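Local atomic coordinates of uncharacterized protein (Neisseria meningitidis MC58, PDB entry 2R2A), a protein that is of unknown function but forms the N-terminal domain of a zonular occludens toxin family protein, with a probable P-loop NTPase fold. Residues Ile90-Glu95 / Asp125-Thr130; Asp98-Arg103 / Glu111-Leu116. One frame throughout, in Å; residues are numbered along the deposited sequence. Where two conformers were deposited one is given.

Contact 1 of 2, residues Ile90-Glu95 / Asp125-Thr130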
loop_
_atom_site.group_PDB
_atom_site.type_symbol
_atom_site.label_atom_id
_atom_site.label_comp_id
_atom_site.label_asym_id
_atom_site.label_seq_id
_atom_site.Cartn_x
_atom_site.Cartn_y
_atom_site.Cartn_z
ATOM N N ILE A 90 -4.316 0.978 9.442
ATOM C CA ILE A 90 -4.039 0.498 8.089
ATOM C C ILE A 90 -3.379 1.629 7.296
ATOM O O ILE A 90 -3.887 2.752 7.289
ATOM C CB ILE A 90 -5.400 0.074 7.419
ATOM C CG1 ILE A 90 -6.070 -1.084 8.177
ATOM C CG2 ILE A 90 -5.176 -0.294 5.898
ATOM C CD1 ILE A 90 -7.498 -1.466 7.692
ATOM N N VAL A 91 -2.279 1.349 6.581
ATOM C CA VAL A 91 -1.586 2.433 5.898
ATOM C C VAL A 91 -1.605 2.075 4.415
ATOM O O VAL A 91 -1.275 0.949 4.091
ATOM C CB VAL A 91 -0.121 2.525 6.388
ATOM C CG1 VAL A 91 0.650 3.509 5.561
ATOM C CG2 VAL A 91 -0.039 2.909 7.914
ATOM N N ILE A 92 -2.041 2.986 3.543
ATOM C CA ILE A 92 -2.071 2.711 2.085
ATOM C C ILE A 92 -1.276 3.831 1.414
ATOM O O ILE A 92 -1.656 5.024 1.517
ATOM C CB ILE A 92 -3.524 2.707 1.511
ATOM C CG1 ILE A 92 -4.375 1.661 2.271
ATOM C CG2 ILE A 92 -3.523 2.524 -0.030
ATOM C CD1 ILE A 92 -5.930 1.819 2.075
ATOM N N VAL A 93 -0.182 3.466 0.744
ATOM C CA VAL A 93 0.697 4.498 0.223
ATOM C C VAL A 93 0.687 4.329 -1.289
ATOM O O VAL A 93 1.134 3.315 -1.813
ATOM C CB VAL A 93 2.112 4.394 0.838
ATOM C CG1 VAL A 93 3.064 5.352 0.160
ATOM C CG2 VAL A 93 2.068 4.722 2.375
ATOM N N ASP A 94 0.128 5.299 -1.984
ATOM C CA ASP A 94 0.165 5.294 -3.445
ATOM C C ASP A 94 1.529 5.873 -3.909
ATOM O O ASP A 94 2.088 6.815 -3.282
ATOM C CB ASP A 94 -1.016 6.104 -3.991
ATOM C CG ASP A 94 -1.161 5.970 -5.496
ATOM O OD1 ASP A 94 -0.857 4.880 -6.014
ATOM O OD2 ASP A 94 -1.576 6.939 -6.157
ATOM N N GLU A 95 2.053 5.326 -4.997
ATOM C CA GLU A 95 3.381 5.720 -5.537
ATOM C C GLU A 95 4.406 5.672 -4.400
ATOM O O GLU A 95 5.067 6.655 -4.085
ATOM C CB GLU A 95 3.335 7.103 -6.232
ATOM C CG GLU A 95 2.547 7.102 -7.604
ATOM C CD GLU A 95 3.093 6.099 -8.694
ATOM O OE1 GLU A 95 4.172 6.299 -9.268
ATOM O OE2 GLU A 95 2.419 5.085 -8.980
ATOM N N ASP A 125 -1.411 -2.935 9.230
ATOM C CA ASP A 125 -1.461 -3.448 7.850
ATOM C C ASP A 125 -1.022 -2.375 6.873
ATOM O O ASP A 125 -1.401 -1.224 6.995
ATOM C CB ASP A 125 -2.842 -3.973 7.509
ATOM C CG ASP A 125 -3.059 -5.384 8.032
ATOM O OD1 ASP A 125 -2.659 -6.341 7.329
ATOM O OD2 ASP A 125 -3.597 -5.536 9.148
ATOM N N ILE A 126 -0.198 -2.740 5.900
ATOM C CA ILE A 126 0.353 -1.754 5.004
ATOM C C ILE A 126 0.074 -2.218 3.574
ATOM O O ILE A 126 0.221 -3.394 3.288
ATOM C CB ILE A 126 1.901 -1.648 5.180
ATOM C CG1 ILE A 126 2.254 -1.198 6.609
ATOM C CG2 ILE A 126 2.494 -0.702 4.089
ATOM C CD1 ILE A 126 3.759 -1.376 7.001
ATOM N N PHE A 127 -0.405 -1.316 2.719
ATOM C CA PHE A 127 -0.532 -1.587 1.252
ATOM C C PHE A 127 0.371 -0.581 0.562
ATOM O O PHE A 127 0.255 0.621 0.825
ATOM C CB PHE A 127 -1.960 -1.354 0.778
ATOM C CG PHE A 127 -2.942 -2.323 1.350
ATOM C CD1 PHE A 127 -3.291 -3.459 0.640
ATOM C CD2 PHE A 127 -3.472 -2.128 2.649
ATOM C CE1 PHE A 127 -4.199 -4.412 1.185
ATOM C CE2 PHE A 127 -4.358 -3.084 3.207
ATOM C CZ PHE A 127 -4.724 -4.197 2.483
ATOM N N VAL A 128 1.218 -1.039 -0.370
ATOM C CA VAL A 128 2.024 -0.099 -1.141
ATOM C C VAL A 128 1.717 -0.329 -2.618
ATOM O O VAL A 128 1.629 -1.461 -3.059
ATOM C CB VAL A 128 3.557 -0.267 -0.895
ATOM C CG1 VAL A 128 3.962 0.455 0.437
ATOM C CG2 VAL A 128 3.964 -1.731 -0.895
ATOM N N LEU A 129 1.409 0.750 -3.327
ATOM C CA LEU A 129 1.117 0.689 -4.755
ATOM C C LEU A 129 2.268 1.381 -5.463
ATOM O O LEU A 129 2.781 2.444 -4.982
ATOM C CB LEU A 129 -0.182 1.451 -5.062
ATOM C CG LEU A 129 -1.510 0.797 -4.658
ATOM C CD1 LEU A 129 -1.586 0.672 -3.174
ATOM C CD2 LEU A 129 -2.678 1.658 -5.200
ATOM N N THR A 130 2.719 0.799 -6.582
ATOM C CA THR A 130 3.759 1.504 -7.298
ATOM C C THR A 130 3.696 0.932 -8.708
ATOM O O THR A 130 2.962 -0.046 -8.944
ATOM C CB THR A 130 5.186 1.343 -6.637
ATOM O OG1 THR A 130 6.146 2.134 -7.380
ATOM C CG2 THR A 130 5.650 -0.114 -6.674
#
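Phe-127 lies beside Ile-92 and Ile-90 on one face of the sheet, all three pointing the same way. Ile-92 CG1 comes within 3.9 Å of Phe-127 CD2. Ile-90 CG2, anti to the backbone N, meets the edge of the ring near its plane, 4.0 Å from Phe-127 CE2. Met-22, Met-25 and Met-26 of helix 18-28 cover these three large apolar side chains; Asp-125, also on this face, forms a salt bridge with Arg-41. The opposite face carries Val-91 with Ile-126 and Val-93 with Val-128, beta-branched residues suited to an extended backbone. Their side chains touch less closely, Val-93 CB lying 4.4 Å from Val-128 CG1. The strands run parallel, and four backbone bonds zigzag between them, from Val-91 N to Asp-125 O (2.8 Å) through to Leu-129 N to Val-93 O (3.0 Å).

Beyond Val-93 the backbones stay side by side, but the regular bonding stops and Asp-94 and Glu-95 are partly exposed. Glu-95 N stands 3.0 Å from Leu-129 O, yet at too poor an angle to bond. Asp-94 OD1 lies 3.6 Å from Leu-129 CB, while Glu-95 turns its OE1 to Gln-97 and Gln-131. Leu-129 touches the probable P-loop, and a sulfate ion lies about 6 Å from the Asp-94 side chain. A hydrophobic strand followed by Asp-94 and Glu-95, and separated from the P-loop strand 7-11 by strand 125-130, is consistent with the Walker B motif of an ASCE-type P-loop NTPase.

Contact 2 of 2, residues Asp98-Arg103 / Glu111-Leu116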
loop_
_atom_site.group_PDB
_atom_site.type_symbol
_atom_site.label_atom_id
_atom_site.label_comp_id
_atom_site.label_asym_id
_atom_site.label_seq_id
_atom_site.Cartn_x
_atom_site.Cartn_y
_atom_site.Cartn_z
ATOM N N ASP A 98 8.031 7.097 -3.349
ATOM C CA ASP A 98 8.228 8.428 -2.750
ATOM C C ASP A 98 8.604 8.368 -1.268
ATOM O O ASP A 98 9.154 9.347 -0.731
ATOM C CB ASP A 98 6.958 9.276 -2.921
ATOM C CG ASP A 98 6.700 9.626 -4.373
ATOM O OD1 ASP A 98 7.622 9.444 -5.213
ATOM O OD2 ASP A 98 5.582 10.061 -4.696
ATOM N N VAL A 99 8.305 7.249 -0.615
ATOM C CA VAL A 99 8.550 7.099 0.833
ATOM C C VAL A 99 9.682 6.107 1.057
ATOM O O VAL A 99 10.572 6.357 1.895
ATOM C CB VAL A 99 7.309 6.546 1.574
ATOM C CG1 VAL A 99 7.561 6.491 3.074
ATOM C CG2 VAL A 99 6.077 7.348 1.248
ATOM N N TRP A 100 9.655 4.994 0.306
ATOM C CA TRP A 100 10.552 3.855 0.474
ATOM C C TRP A 100 11.189 3.479 -0.868
ATOM O O TRP A 100 10.923 2.395 -1.401
ATOM C CB TRP A 100 9.778 2.648 1.024
ATOM C CG TRP A 100 9.198 2.902 2.416
ATOM C CD1 TRP A 100 9.907 3.167 3.547
ATOM C CD2 TRP A 100 7.821 2.931 2.788
ATOM N NE1 TRP A 100 9.055 3.361 4.609
ATOM C CE2 TRP A 100 7.769 3.183 4.182
ATOM C CE3 TRP A 100 6.626 2.714 2.095
ATOM C CZ2 TRP A 100 6.575 3.304 4.875
ATOM C CZ3 TRP A 100 5.434 2.792 2.794
ATOM C CH2 TRP A 100 5.418 3.081 4.180
ATOM N N PRO A 101 12.018 4.383 -1.433
ATOM C CA PRO A 101 12.653 4.097 -2.719
ATOM C C PRO A 101 13.714 2.995 -2.566
ATOM O O PRO A 101 14.221 2.770 -1.448
ATOM C CB PRO A 101 13.359 5.437 -3.073
ATOM C CG PRO A 101 13.618 6.090 -1.728
ATOM C CD PRO A 101 12.436 5.700 -0.886
ATOM N N ALA A 102 14.054 2.350 -3.682
ATOM C CA ALA A 102 15.256 1.506 -3.727
ATOM C C ALA A 102 16.494 2.318 -3.224
ATOM O O ALA A 102 16.608 3.532 -3.502
ATOM C CB ALA A 102 15.483 1.046 -5.128
ATOM N N ARG A 103 17.398 1.649 -2.494
ATOM C CA ARG A 103 18.623 2.303 -1.970
ATOM C C ARG A 103 19.907 1.560 -2.373
ATOM O O ARG A 103 19.839 0.412 -2.741
ATOM C CB ARG A 103 18.529 2.388 -0.449
ATOM C CG ARG A 103 17.498 3.381 0.030
ATOM C CD ARG A 103 17.423 3.431 1.574
ATOM N NE ARG A 103 18.713 3.693 2.241
ATOM C CZ ARG A 103 19.308 4.886 2.421
ATOM N NH1 ARG A 103 18.784 6.032 1.972
ATOM N NH2 ARG A 103 20.465 4.940 3.090
ATOM N N GLU A 111 15.685 5.136 9.577
ATOM C CA GLU A 111 14.735 4.842 10.633
ATOM C C GLU A 111 13.339 4.525 10.091
ATOM O O GLU A 111 12.667 3.637 10.610
ATOM C CB GLU A 111 14.676 5.989 11.622
ATOM C CG GLU A 111 15.858 6.009 12.562
ATOM C CD GLU A 111 15.582 6.840 13.770
ATOM O OE1 GLU A 111 14.706 6.446 14.577
ATOM O OE2 GLU A 111 16.233 7.895 13.896
ATOM N N ASN A 112 12.921 5.236 9.038
ATOM C CA ASN A 112 11.584 5.009 8.438
ATOM C C ASN A 112 11.426 3.686 7.664
ATOM O O ASN A 112 10.325 3.307 7.248
ATOM C CB ASN A 112 11.117 6.196 7.588
ATOM C CG ASN A 112 9.589 6.291 7.531
ATOM O OD1 ASN A 112 8.923 6.153 8.559
ATOM N ND2 ASN A 112 9.036 6.535 6.342
ATOM N N VAL A 113 12.534 2.975 7.503
ATOM C CA VAL A 113 12.532 1.618 6.965
ATOM C C VAL A 113 12.726 0.589 8.074
ATOM O O VAL A 113 12.073 -0.451 8.044
ATOM C CB VAL A 113 13.646 1.433 5.871
ATOM C CG1 VAL A 113 13.818 -0.032 5.431
ATOM C CG2 VAL A 113 13.387 2.330 4.658
ATOM N N GLN A 114 13.615 0.876 9.046
ATOM C CA GLN A 114 13.996 -0.092 10.096
ATOM C C GLN A 114 12.798 -0.688 10.836
ATOM O O GLN A 114 12.820 -1.852 11.256
ATOM C CB GLN A 114 14.949 0.546 11.131
ATOM C CG GLN A 114 16.311 0.935 10.570
ATOM C CD GLN A 114 17.292 1.446 11.596
ATOM O OE1 GLN A 114 16.913 2.045 12.608
ATOM N NE2 GLN A 114 18.577 1.237 11.323
ATOM N N TRP A 115 11.773 0.135 11.035
ATOM C CA TRP A 115 10.600 -0.255 11.829
ATOM C C TRP A 115 9.689 -1.248 11.129
ATOM O O TRP A 115 8.891 -1.926 11.776
ATOM C CB TRP A 115 9.797 0.981 12.244
ATOM C CG TRP A 115 9.006 1.584 11.144
ATOM C CD1 TRP A 115 9.455 2.472 10.214
ATOM C CD2 TRP A 115 7.621 1.354 10.845
ATOM N NE1 TRP A 115 8.444 2.808 9.345
ATOM C CE2 TRP A 115 7.308 2.132 9.703
ATOM C CE3 TRP A 115 6.617 0.549 11.414
ATOM C CZ2 TRP A 115 6.027 2.154 9.133
ATOM C CZ3 TRP A 115 5.341 0.569 10.844
ATOM C CH2 TRP A 115 5.065 1.362 9.703
ATOM N N LEU A 116 9.819 -1.344 9.798
ATOM C CA LEU A 116 8.898 -2.119 9.013
ATOM C C LEU A 116 8.927 -3.570 9.396
ATOM O O LEU A 116 7.881 -4.225 9.425
ATOM C CB LEU A 116 9.173 -1.970 7.509
ATOM C CG LEU A 116 8.892 -0.593 6.911
ATOM C CD1 LEU A 116 9.315 -0.572 5.459
ATOM C CD2 LEU A 116 7.430 -0.246 7.025
HETATM O O HOH W 1 10.721 7.502 4.182
#
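Asn-112 and Trp-100 meet through the indole N-H, which donates to the backbone carbonyl of the helix residue, Trp-100 NE1 to Asn-112 O 2.9 Å with an angle of 154° at the hydrogen. The oxygen lies near the indole plane, although the donor sits well above the plane of the carbonyl; Trp-115 NE1 adds a weak bond to the same oxygen. The side chains of Asn-112 and Trp-100 run at about a right angle, although the amide and ring planes are only 23° apart. Asn-112 ND2 donates to a water 2.9 Å away, and that water donates in turn to Val-99 O at 2.6 Å. With Ala-74 O as a further acceptor for ND2 and Tyr-78 N bonded to OD1, a buried amide suits this place, since it can serve donors and acceptors together.

Val-113 follows with CG2, anti to its own carbonyl carbon, against the rim of the indole, 3.7 Å from Trp-100 CD1. These residues belong to the crossover of a beta-alpha-beta unit, in which the long connection after strand 90-93 folds back on helix 111-114 before the chain enters strand 125-130.

Trp-115 approaches obliquely, its CZ2 4.4 Å from Trp-100 CZ2, and packs on Met-77 and Tyr-78 of helix 77-80. Leu-116 CD1 lies over one face of the Trp-100 indole in a CH-pi contact, 4.2 Å from the centroid of the five-membered ring and 17° off its normal. On the other face of that indole, Val-99 CG1 lies over the ring centre.

Contact 1 lies in mid-domain, its centre about 2 Å from the centre of the chain, that of contact 2 about 13 Å from it, yet the touching residues of contact 2 are also buried. Both belong to one beta-alpha-beta unit: contact 1 joins its two parallel strands, contact 2 holds the connection between them. They meet where Trp-100 CZ3 packs 3.6 Å from Val-128 CG1 and Leu-116 CD2 3.8 Å from Ile-126 CD1, so the crossover covers part of the face that carries Val-93, Val-128 and Ile-126. Their chemistry differs: regular main-chain bonding in the strands, against an indole N-H, an amide, a bridging water and aliphatic groups over both indole faces.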